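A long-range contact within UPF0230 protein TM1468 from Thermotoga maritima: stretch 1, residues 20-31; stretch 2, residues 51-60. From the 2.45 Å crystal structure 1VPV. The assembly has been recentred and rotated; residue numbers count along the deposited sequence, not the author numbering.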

# COMPACT_ATOMS: atom_id res chain seq x y z
N ASP A 20 6.83 -4.83 1.17
CA ASP A 20 6.13 -5.84 1.91
C ASP A 20 4.75 -6.07 1.31
O ASP A 20 4.30 -5.29 0.47
CB ASP A 20 6.08 -5.46 3.38
CG ASP A 20 5.21 -4.25 3.65
OD1 ASP A 20 3.96 -4.33 3.45
OD2 ASP A 20 5.80 -3.23 4.09
N SER A 21 4.09 -7.17 1.70
CA SER A 21 2.83 -7.57 1.07
C SER A 21 1.70 -6.54 1.25
O SER A 21 0.77 -6.49 0.46
CB SER A 21 2.37 -8.90 1.61
OG SER A 21 2.17 -8.81 3.00
N THR A 22 1.81 -5.71 2.29
CA THR A 22 0.86 -4.62 2.51
C THR A 22 0.97 -3.47 1.49
O THR A 22 0.17 -2.58 1.54
CB THR A 22 0.99 -4.00 3.93
OG1 THR A 22 2.13 -3.16 3.99
CG2 THR A 22 1.13 -5.08 4.95
N ALA A 23 1.98 -3.49 0.64
CA ALA A 23 2.08 -2.56 -0.49
C ALA A 23 1.07 -2.83 -1.62
O ALA A 23 0.86 -1.94 -2.47
CB ALA A 23 3.52 -2.53 -1.07
N ASP A 24 0.49 -4.04 -1.65
CA ASP A 24 -0.50 -4.41 -2.67
C ASP A 24 0.01 -4.01 -4.05
O ASP A 24 -0.69 -3.35 -4.83
CB ASP A 24 -1.84 -3.72 -2.38
CG ASP A 24 -2.43 -4.09 -1.03
OD1 ASP A 24 -2.14 -5.19 -0.51
OD2 ASP A 24 -3.24 -3.27 -0.48
N VAL A 25 1.25 -4.40 -4.35
CA VAL A 25 1.93 -4.03 -5.58
C VAL A 25 1.26 -4.66 -6.80
O VAL A 25 0.93 -5.86 -6.77
CB VAL A 25 3.47 -4.40 -5.53
CG1 VAL A 25 3.68 -5.91 -5.52
CG2 VAL A 25 4.23 -3.74 -6.69
N PRO A 26 1.04 -3.87 -7.88
CA PRO A 26 0.37 -4.46 -9.06
C PRO A 26 1.15 -5.64 -9.59
O PRO A 26 2.38 -5.61 -9.57
CB PRO A 26 0.35 -3.31 -10.06
CG PRO A 26 0.43 -2.04 -9.17
CD PRO A 26 1.36 -2.45 -8.07
N PHE A 27 0.47 -6.70 -10.02
CA PHE A 27 1.21 -7.93 -10.33
C PHE A 27 2.29 -7.68 -11.36
O PHE A 27 3.40 -8.18 -11.21
CB PHE A 27 0.26 -9.09 -10.74
CG PHE A 27 -0.70 -9.46 -9.64
CD1 PHE A 27 -0.23 -9.97 -8.44
CD2 PHE A 27 -2.06 -9.22 -9.77
CE1 PHE A 27 -1.10 -10.25 -7.38
CE2 PHE A 27 -2.95 -9.52 -8.72
CZ PHE A 27 -2.46 -10.03 -7.53
N SER A 28 1.98 -6.89 -12.40
CA SER A 28 2.88 -6.76 -13.55
C SER A 28 4.12 -5.95 -13.23
O SER A 28 5.13 -6.07 -13.92
CB SER A 28 2.15 -6.15 -14.74
OG SER A 28 1.43 -4.98 -14.37
N TRP A 29 4.06 -5.12 -12.21
CA TRP A 29 5.18 -4.26 -11.86
C TRP A 29 6.28 -5.04 -11.23
O TRP A 29 7.40 -4.53 -11.11
CB TRP A 29 4.76 -3.20 -10.89
CG TRP A 29 3.90 -2.14 -11.48
CD1 TRP A 29 3.18 -2.20 -12.63
CD2 TRP A 29 3.64 -0.87 -10.91
NE1 TRP A 29 2.50 -1.04 -12.83
CE2 TRP A 29 2.77 -0.19 -11.78
CE3 TRP A 29 4.09 -0.22 -9.74
CZ2 TRP A 29 2.32 1.09 -11.53
CZ3 TRP A 29 3.66 1.05 -9.48
CH2 TRP A 29 2.76 1.71 -10.37
N MSE A 30 6.00 -6.25 -10.78
CA MSE A 30 7.04 -7.00 -10.07
C MSE A 30 8.22 -7.30 -10.99
O MSE A 30 9.37 -6.99 -10.66
CB MSE A 30 6.48 -8.27 -9.47
CG MSE A 30 5.49 -7.96 -8.40
SE MSE A 30 5.01 -9.50 -7.29
CE MSE A 30 3.94 -10.43 -8.61
N GLU A 31 7.90 -7.84 -12.16
CA GLU A 31 8.90 -8.13 -13.17
C GLU A 31 9.34 -6.83 -13.90
O GLU A 31 10.51 -6.63 -14.19
CB GLU A 31 8.35 -9.17 -14.16
CG GLU A 31 9.27 -10.37 -14.36
N PRO A 51 0.65 -17.09 4.63
CA PRO A 51 1.36 -15.91 4.17
C PRO A 51 0.59 -15.10 3.11
O PRO A 51 -0.27 -15.63 2.40
CB PRO A 51 2.68 -16.48 3.67
CG PRO A 51 2.35 -17.92 3.26
CD PRO A 51 1.13 -18.34 4.01
N ASP A 52 0.89 -13.79 3.06
CA ASP A 52 0.28 -12.85 2.10
C ASP A 52 1.11 -12.84 0.81
O ASP A 52 1.87 -11.90 0.56
CB ASP A 52 0.19 -11.47 2.77
CG ASP A 52 -0.64 -10.43 1.99
OD1 ASP A 52 -1.16 -10.70 0.90
OD2 ASP A 52 -0.77 -9.28 2.47
N GLU A 53 1.00 -13.90 -0.00
CA GLU A 53 1.79 -14.00 -1.25
C GLU A 53 1.15 -13.19 -2.37
O GLU A 53 -0.07 -13.27 -2.55
CB GLU A 53 1.86 -15.45 -1.73
CG GLU A 53 2.63 -16.40 -0.84
CD GLU A 53 4.15 -16.23 -0.86
OE1 GLU A 53 4.70 -15.43 -1.65
OE2 GLU A 53 4.81 -16.94 -0.06
N ARG A 54 1.95 -12.44 -3.14
CA ARG A 54 1.42 -11.65 -4.26
C ARG A 54 1.26 -12.52 -5.47
O ARG A 54 2.05 -12.45 -6.39
CB ARG A 54 2.31 -10.46 -4.67
CG ARG A 54 2.26 -9.26 -3.82
CD ARG A 54 0.85 -8.70 -3.56
NE ARG A 54 0.26 -7.83 -4.58
CZ ARG A 54 -0.98 -7.34 -4.48
NH1 ARG A 54 -1.73 -7.63 -3.44
NH2 ARG A 54 -1.49 -6.57 -5.43
N GLU A 55 0.18 -13.28 -5.47
CA GLU A 55 -0.14 -14.20 -6.52
C GLU A 55 -1.65 -14.07 -6.70
O GLU A 55 -2.39 -14.21 -5.73
CB GLU A 55 0.28 -15.59 -6.05
CG GLU A 55 -0.64 -16.75 -6.44
CD GLU A 55 -0.51 -17.14 -7.88
OE1 GLU A 55 0.60 -17.55 -8.27
OE2 GLU A 55 -1.52 -17.05 -8.63
N PRO A 56 -2.13 -13.76 -7.93
CA PRO A 56 -3.57 -13.48 -8.11
C PRO A 56 -4.49 -14.58 -7.58
O PRO A 56 -5.48 -14.27 -6.96
CB PRO A 56 -3.73 -13.37 -9.64
CG PRO A 56 -2.39 -13.13 -10.18
CD PRO A 56 -1.37 -13.65 -9.19
N GLU A 57 -4.18 -15.86 -7.84
CA GLU A 57 -5.03 -16.97 -7.37
C GLU A 57 -5.16 -16.99 -5.85
O GLU A 57 -6.27 -17.14 -5.33
CB GLU A 57 -4.53 -18.33 -7.86
N GLU A 58 -4.04 -16.84 -5.13
CA GLU A 58 -4.07 -16.90 -3.67
C GLU A 58 -4.86 -15.77 -3.08
O GLU A 58 -5.63 -15.97 -2.12
CB GLU A 58 -2.68 -16.95 -3.06
CG GLU A 58 -2.14 -18.41 -2.97
CD GLU A 58 -1.16 -18.62 -1.83
OE1 GLU A 58 -1.58 -18.52 -0.65
OE2 GLU A 58 0.04 -18.91 -2.13
N ILE A 59 -4.71 -14.60 -3.67
CA ILE A 59 -5.44 -13.46 -3.20
C ILE A 59 -6.95 -13.65 -3.40
O ILE A 59 -7.75 -13.34 -2.50
CB ILE A 59 -4.90 -12.15 -3.80
CG1 ILE A 59 -3.64 -11.76 -3.03
CG2 ILE A 59 -5.91 -11.04 -3.66
CD1 ILE A 59 -2.79 -10.72 -3.74
N MSE A 60 -7.34 -14.18 -4.55
CA MSE A 60 -8.73 -14.54 -4.81
C MSE A 60 -9.36 -15.59 -3.88
O MSE A 60 -10.53 -15.47 -3.51
CB MSE A 60 -8.80 -15.11 -6.19
CG MSE A 60 -8.65 -14.08 -7.24
SE MSE A 60 -10.32 -14.08 -8.18
CE MSE A 60 -10.04 -15.75 -9.24
O HOH W 1 -0.39 -8.41 -0.82
O HOH W 2 -2.02 -6.85 1.78

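Two stretches of one chain, residues 20-31 and 51-60, bury 502 Å² between them, joined by side chains and waters with no backbone-to-backbone hydrogen bond. Stretch 1 makes a short 3-10 segment at 21-23, runs on as loop and ends in a helix; stretch 2 is loop from Asp 52 to Glu 55, then helix from Pro 56. The backbones come nearest at Ser 21 and Asp 52, whose CA atoms lie 6.0 Å apart. There both CA-to-CB bonds point toward the opposing stretch, and Ser 21 OG donates a hydrogen bond to Asp 52 OD2 (3.0 Å). Water 1 reinforces this corner: it lies 2.6 Å from Ser 21 O, 3.0 Å from Asp 52 OD1 and 3.0 Å from Arg 54 NH1, accepting from the arginine. Two backbone bonds hold the 3-10 turn, Ala 23 N to Asp 20 O (2.9 Å) and Asp 24 N to Ser 21 O (3.2 Å); the CA-to-CB bond of Thr 22 points away from stretch 2, and Ala 23 makes no contact.

Asp 24 supplies charge rather than a direct hydrogen bond. Its OD1 forms a long salt bridge with Arg 54 NH1 (3.8 Å), but the oxygen sits well out of the guanidinium plane, so no N-H points at it. Water 2 links the two aspartates instead, 2.8 Å from Asp 24 OD1 and 2.8 Å from Asp 52 OD2. At Val 25 the backbone takes over: its carbonyl O accepts from both Arg 54 NH2 (2.9 Å) and Arg 54 NE (3.0 Å), a fork that holds the guanidinium beside the loop.

Phe 27 starts sideways, but its ring reaches stretch 2. Arg 54 NH2 lies over one face and Pro 56 over the other, where Pro 56 CG stands 3.8 Å from the ring centroid, 7° off the normal, in a CH-pi contact. Ile 59 meets the ring edge, its CD1 3.9 Å from Phe 27 CZ. The guanidinium is sandwiched in turn, with Phe 27 CE1 over one face and the backbone at Asp 24 C and Val 25 N over the other. Arg 54 has the largest covered area, 161 Å². On the helix, selenomethionine Met 30 points toward stretch 2 and packs its SE 3.9 Å from Arg 54 CB, while its CE lies 3.5 Å from Arg 54 O. Across the contact, Glu 55 caps its own helix, OE2 accepting from Glu 57 N (3.0 Å).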